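Local coordinates for protein-glutamine gamma-glutamyltransferase 2 (Pagrus major, PDB 1G0D), which probably catalyses the calcium-dependent cross-linking of proteins by joining peptide-bound glutamines to lysine side chains or other primary amines, at residues 370-382 / 438-452. Numbering follows the deposited sequence.
With SO4 (sulfate ion), chain B.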
loop_
_atom_site.group_PDB
_atom_site.type_symbol
_atom_site.label_atom_id
_atom_site.label_comp_id
_atom_site.label_asym_id
_atom_site.label_seq_id
_atom_site.Cartn_x
_atom_site.Cartn_y
_atom_site.Cartn_z
ATOM N N PRO A 370 -13.398 -0.234 5.643
ATOM C CA PRO A 370 -13.613 0.660 4.500
ATOM C C PRO A 370 -14.442 1.900 4.733
ATOM O O PRO A 370 -15.598 1.819 5.127
ATOM C CB PRO A 370 -14.249 -0.251 3.462
ATOM C CG PRO A 370 -14.918 -1.229 4.233
ATOM C CD PRO A 370 -14.075 -1.512 5.435
ATOM N N CYS A 371 -13.838 3.053 4.447
ATOM C CA CYS A 371 -14.487 4.356 4.606
ATOM C C CYS A 371 -14.612 5.119 3.278
ATOM O O CYS A 371 -13.630 5.373 2.604
ATOM C CB CYS A 371 -13.694 5.233 5.604
ATOM S SG CYS A 371 -14.413 6.878 5.756
ATOM N N PRO A 372 -15.833 5.525 2.907
ATOM C CA PRO A 372 -15.984 6.258 1.659
ATOM C C PRO A 372 -15.099 7.473 1.589
ATOM O O PRO A 372 -15.172 8.322 2.455
ATOM C CB PRO A 372 -17.447 6.665 1.678
ATOM C CG PRO A 372 -18.116 5.578 2.474
ATOM C CD PRO A 372 -17.133 5.344 3.579
ATOM N N VAL A 373 -14.260 7.576 0.575
ATOM C CA VAL A 373 -13.457 8.782 0.427
ATOM C C VAL A 373 -14.407 10.007 0.263
ATOM O O VAL A 373 -14.031 11.151 0.531
ATOM C CB VAL A 373 -12.584 8.706 -0.820
ATOM C CG1 VAL A 373 -11.843 9.997 -1.008
ATOM C CG2 VAL A 373 -11.652 7.554 -0.713
ATOM N N ALA A 374 -15.641 9.761 -0.183
ATOM C CA ALA A 374 -16.631 10.832 -0.379
ATOM C C ALA A 374 -17.166 11.358 0.932
ATOM O O ALA A 374 -17.551 12.525 1.004
ATOM C CB ALA A 374 -17.793 10.340 -1.219
ATOM N N ALA A 375 -17.213 10.491 1.950
ATOM C CA ALA A 375 -17.690 10.866 3.279
ATOM C C ALA A 375 -16.633 11.771 3.857
ATOM O O ALA A 375 -16.926 12.653 4.646
ATOM C CB ALA A 375 -17.861 9.652 4.159
ATOM N N ILE A 376 -15.389 11.559 3.470
ATOM C CA ILE A 376 -14.326 12.430 3.962
ATOM C C ILE A 376 -14.482 13.801 3.289
ATOM O O ILE A 376 -14.585 14.837 3.962
ATOM C CB ILE A 376 -12.906 11.849 3.652
ATOM C CG1 ILE A 376 -12.747 10.456 4.296
ATOM C CG2 ILE A 376 -11.837 12.798 4.150
ATOM C CD1 ILE A 376 -13.013 10.444 5.764
ATOM N N LYS A 377 -14.530 13.806 1.963
ATOM C CA LYS A 377 -14.666 15.056 1.218
ATOM C C LYS A 377 -15.801 15.926 1.713
ATOM O O LYS A 377 -15.631 17.130 1.879
ATOM C CB LYS A 377 -14.903 14.761 -0.257
ATOM C CG LYS A 377 -14.158 15.645 -1.228
ATOM C CD LYS A 377 -14.710 17.027 -1.223
ATOM C CE LYS A 377 -13.949 17.923 -2.200
ATOM N NZ LYS A 377 -13.979 17.365 -3.579
ATOM N N GLU A 378 -16.954 15.316 1.955
ATOM C CA GLU A 378 -18.127 16.069 2.382
ATOM C C GLU A 378 -18.307 16.216 3.887
ATOM O O GLU A 378 -19.231 16.894 4.350
ATOM C CB GLU A 378 -19.377 15.449 1.756
ATOM C CG GLU A 378 -19.513 15.650 0.227
ATOM C CD GLU A 378 -19.120 17.056 -0.260
ATOM O OE1 GLU A 378 -18.353 17.143 -1.242
ATOM O OE2 GLU A 378 -19.570 18.078 0.314
ATOM N N GLY A 379 -17.416 15.575 4.636
ATOM C CA GLY A 379 -17.447 15.642 6.079
ATOM C C GLY A 379 -18.505 14.818 6.778
ATOM O O GLY A 379 -19.010 15.242 7.803
ATOM N N ASN A 380 -18.886 13.661 6.258
ATOM C CA ASN A 380 -19.882 12.875 6.979
ATOM C C ASN A 380 -19.132 11.836 7.778
ATOM O O ASN A 380 -18.697 10.827 7.252
ATOM C CB ASN A 380 -20.824 12.185 6.026
ATOM C CG ASN A 380 -21.683 11.156 6.719
ATOM O OD1 ASN A 380 -21.739 11.109 7.951
ATOM N ND2 ASN A 380 -22.362 10.313 5.929
ATOM N N LEU A 381 -18.969 12.090 9.063
ATOM C CA LEU A 381 -18.233 11.183 9.920
ATOM C C LEU A 381 -19.153 10.113 10.472
ATOM O O LEU A 381 -18.710 9.253 11.199
ATOM C CB LEU A 381 -17.623 11.958 11.081
ATOM C CG LEU A 381 -16.308 12.727 10.930
ATOM C CD1 LEU A 381 -16.170 13.290 9.553
ATOM C CD2 LEU A 381 -16.251 13.850 11.959
ATOM N N GLY A 382 -20.427 10.134 10.109
ATOM C CA GLY A 382 -21.349 9.146 10.656
ATOM C C GLY A 382 -21.507 7.770 10.018
ATOM O O GLY A 382 -22.306 6.962 10.498
ATOM N N LEU A 438 -7.727 16.791 -4.099
ATOM C CA LEU A 438 -9.091 17.263 -4.189
ATOM C C LEU A 438 -10.194 16.177 -4.042
ATOM O O LEU A 438 -11.340 16.519 -3.821
ATOM C CB LEU A 438 -9.253 18.050 -5.480
ATOM C CG LEU A 438 -10.629 18.693 -5.528
ATOM C CD1 LEU A 438 -10.699 19.857 -4.588
ATOM C CD2 LEU A 438 -10.901 19.156 -6.920
ATOM N N HIS A 439 -9.869 14.884 -4.165
ATOM C CA HIS A 439 -10.884 13.822 -3.997
ATOM C C HIS A 439 -11.197 13.799 -2.506
ATOM O O HIS A 439 -12.256 13.331 -2.066
ATOM C CB HIS A 439 -10.348 12.410 -4.254
ATOM C CG HIS A 439 -9.905 12.130 -5.647
ATOM N ND1 HIS A 439 -9.983 13.051 -6.668
ATOM C CD2 HIS A 439 -9.376 11.006 -6.190
ATOM C CE1 HIS A 439 -9.513 12.513 -7.784
ATOM N NE2 HIS A 439 -9.144 11.271 -7.523
ATOM N N TYR A 440 -10.200 14.220 -1.731
ATOM C CA TYR A 440 -10.307 14.209 -0.285
ATOM C C TYR A 440 -10.748 15.488 0.304
ATOM O O TYR A 440 -11.497 15.473 1.268
ATOM C CB TYR A 440 -8.989 13.818 0.361
ATOM C CG TYR A 440 -8.723 12.349 0.228
ATOM C CD1 TYR A 440 -7.961 11.849 -0.826
ATOM C CD2 TYR A 440 -9.224 11.457 1.164
ATOM C CE1 TYR A 440 -7.702 10.499 -0.938
ATOM C CE2 TYR A 440 -8.975 10.098 1.066
ATOM C CZ TYR A 440 -8.210 9.624 0.016
ATOM O OH TYR A 440 -7.928 8.279 -0.046
ATOM N N LYS A 441 -10.312 16.612 -0.251
ATOM C CA LYS A 441 -10.743 17.845 0.368
ATOM C C LYS A 441 -10.922 19.055 -0.515
ATOM O O LYS A 441 -10.238 19.220 -1.509
ATOM C CB LYS A 441 -9.798 18.192 1.526
ATOM C CG LYS A 441 -8.339 17.865 1.300
ATOM C CD LYS A 441 -7.679 17.641 2.621
ATOM C CE LYS A 441 -6.666 18.731 2.918
ATOM N NZ LYS A 441 -6.873 19.244 4.308
ATOM N N TYR A 442 -11.850 19.913 -0.122
ATOM C CA TYR A 442 -12.125 21.105 -0.867
ATOM C C TYR A 442 -10.916 21.973 -0.704
ATOM O O TYR A 442 -10.251 21.900 0.306
ATOM C CB TYR A 442 -13.342 21.747 -0.298
ATOM C CG TYR A 442 -14.560 21.047 -0.795
ATOM C CD1 TYR A 442 -14.952 21.188 -2.121
ATOM C CD2 TYR A 442 -15.355 20.292 0.053
ATOM C CE1 TYR A 442 -16.102 20.606 -2.588
ATOM C CE2 TYR A 442 -16.510 19.706 -0.405
ATOM C CZ TYR A 442 -16.882 19.871 -1.736
ATOM O OH TYR A 442 -18.037 19.292 -2.227
ATOM N N PRO A 443 -10.610 22.815 -1.698
ATOM C CA PRO A 443 -9.432 23.674 -1.606
ATOM C C PRO A 443 -9.453 24.509 -0.360
ATOM O O PRO A 443 -10.506 24.927 0.102
ATOM C CB PRO A 443 -9.477 24.509 -2.878
ATOM C CG PRO A 443 -10.843 24.315 -3.429
ATOM C CD PRO A 443 -11.372 23.032 -2.936
ATOM N N GLU A 444 -8.267 24.728 0.184
ATOM C CA GLU A 444 -8.073 25.483 1.402
ATOM C C GLU A 444 -8.677 26.874 1.347
ATOM O O GLU A 444 -8.383 27.640 0.439
ATOM C CB GLU A 444 -6.599 25.593 1.630
ATOM C CG GLU A 444 -6.212 25.897 3.017
ATOM C CD GLU A 444 -4.734 26.102 3.056
ATOM O OE1 GLU A 444 -4.019 25.141 2.683
ATOM O OE2 GLU A 444 -4.285 27.213 3.423
ATOM N N GLY A 445 -9.498 27.214 2.327
ATOM C CA GLY A 445 -10.125 28.522 2.319
ATOM C C GLY A 445 -11.483 28.579 1.619
ATOM O O GLY A 445 -12.298 29.456 1.880
ATOM N N SER A 446 -11.740 27.646 0.719
ATOM C CA SER A 446 -13.006 27.626 0.025
ATOM C C SER A 446 -14.139 27.715 1.038
ATOM O O SER A 446 -13.985 27.327 2.176
ATOM C CB SER A 446 -13.117 26.330 -0.817
ATOM O OG SER A 446 -13.055 25.151 -0.029
ATOM N N GLN A 447 -15.269 28.257 0.627
ATOM C CA GLN A 447 -16.400 28.345 1.517
ATOM C C GLN A 447 -16.885 26.939 1.624
ATOM O O GLN A 447 -17.565 26.577 2.582
ATOM C CB GLN A 447 -17.517 29.212 0.929
ATOM C CG GLN A 447 -18.846 29.232 1.752
ATOM C CD GLN A 447 -18.733 29.945 3.134
ATOM O OE1 GLN A 447 -19.323 29.486 4.129
ATOM N NE2 GLN A 447 -17.985 31.065 3.186
ATOM N N LYS A 448 -16.562 26.128 0.628
ATOM C CA LYS A 448 -17.012 24.758 0.708
ATOM C C LYS A 448 -16.214 24.087 1.813
ATOM O O LYS A 448 -16.764 23.297 2.561
ATOM C CB LYS A 448 -16.856 24.042 -0.631
ATOM C CG LYS A 448 -18.170 24.006 -1.411
ATOM C CD LYS A 448 -18.887 22.650 -1.327
ATOM C CE LYS A 448 -19.582 22.364 0.032
ATOM N NZ LYS A 448 -20.147 20.946 0.158
ATOM N N GLU A 449 -14.933 24.434 1.932
ATOM C CA GLU A 449 -14.110 23.874 2.983
ATOM C C GLU A 449 -14.658 24.369 4.306
ATOM O O GLU A 449 -14.707 23.604 5.263
ATOM C CB GLU A 449 -12.649 24.309 2.875
ATOM C CG GLU A 449 -11.763 23.786 4.043
ATOM C CD GLU A 449 -10.472 24.582 4.244
ATOM O OE1 GLU A 449 -10.547 25.828 4.257
ATOM O OE2 GLU A 449 -9.382 23.976 4.398
ATOM N N ARG A 450 -15.063 25.642 4.381
ATOM C CA ARG A 450 -15.610 26.171 5.636
ATOM C C ARG A 450 -16.901 25.492 6.078
ATOM O O ARG A 450 -17.122 25.288 7.258
ATOM C CB ARG A 450 -15.891 27.682 5.568
ATOM C CG ARG A 450 -16.609 28.186 6.843
ATOM C CD ARG A 450 -16.495 29.696 7.117
ATOM N NE ARG A 450 -15.112 30.139 7.316
ATOM C CZ ARG A 450 -14.626 30.645 8.449
ATOM N NH1 ARG A 450 -15.410 30.784 9.512
ATOM N NH2 ARG A 450 -13.339 31.004 8.517
ATOM N N GLU A 451 -17.768 25.133 5.163
ATOM C CA GLU A 451 -18.968 24.535 5.654
ATOM C C GLU A 451 -18.823 23.067 5.977
ATOM O O GLU A 451 -19.654 22.529 6.699
ATOM C CB GLU A 451 -20.119 24.786 4.693
ATOM C CG GLU A 451 -19.845 24.381 3.265
ATOM C CD GLU A 451 -20.816 25.027 2.275
ATOM O OE1 GLU A 451 -20.828 26.282 2.218
ATOM O OE2 GLU A 451 -21.551 24.285 1.560
ATOM N N VAL A 452 -17.787 22.393 5.475
ATOM C CA VAL A 452 -17.601 20.970 5.799
ATOM C C VAL A 452 -16.902 20.847 7.138
ATOM O O VAL A 452 -17.208 19.968 7.927
ATOM C CB VAL A 452 -16.750 20.213 4.716
ATOM C CG1 VAL A 452 -16.388 18.811 5.202
ATOM C CG2 VAL A 452 -17.564 20.099 3.412
HETATM S S SO4 B . -10.332 8.478 -10.055
HETATM O O1 SO4 B . -10.986 8.821 -8.885
HETATM O O2 SO4 B . -10.685 7.148 -10.376
HETATM O O3 SO4 B . -10.962 9.292 -10.993
HETATM O O4 SO4 B . -8.937 8.810 -9.955
HETATM O O HOH W 1 -12.392 16.462 4.095
#
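Lys377 and Tyr440 bring the two backbones to within 4.7 Å, CA to CA, and Gly379 and Val452 form a second close approach. Helix 373-378 follows the edge strand 368-372 of the catalytic-core sheet, and its axis runs at 101° to that of helix 447-452, 10.8 Å away at the closest. A Schellman motif with positive phi at Gly379 follows the first helix, and Gly379 N lies 3.4 Å from Val452 CG1; Ser446 caps the start of the second. One water donates to both Ile376 O and Tyr440 O, bridging the backbones.

Lys377 illustrates how one long side chain can join helix and loop. A bend at chi2 (-70°) lays its methylenes across a face of the Tyr442 ring, and a second at chi4 turns NZ to Leu438 O, where it donates a hydrogen bond, 2.8 Å from NZ to O and nearly in line with the carbonyl. The ammonium also makes a cation-pi contact over that face, while Lys448 CB packs on the opposite one. At the ring's edge, Tyr442 OH donates to Glu378 OE1, a bond modelled implausibly short, the carboxylate standing 75° from the ring plane; Glu378 OE2 and Lys448 NZ, 2.9 Å apart, form a salt bridge whose hydrogen bond is weak. Deeper in, Val373 CG1 sits over a face of Tyr440, 3.7 Å from its centroid, and the hydroxyl of that tyrosine bonds Trp334 NE1.

The contact joins the catalytic core to the loop and helix carrying Glu444 and Glu449, probable calcium ligands as in relatives. An apolar inner layer thus gives way to a charged outer one, in which Lys448 probably stabilises the Glu378 carboxylate.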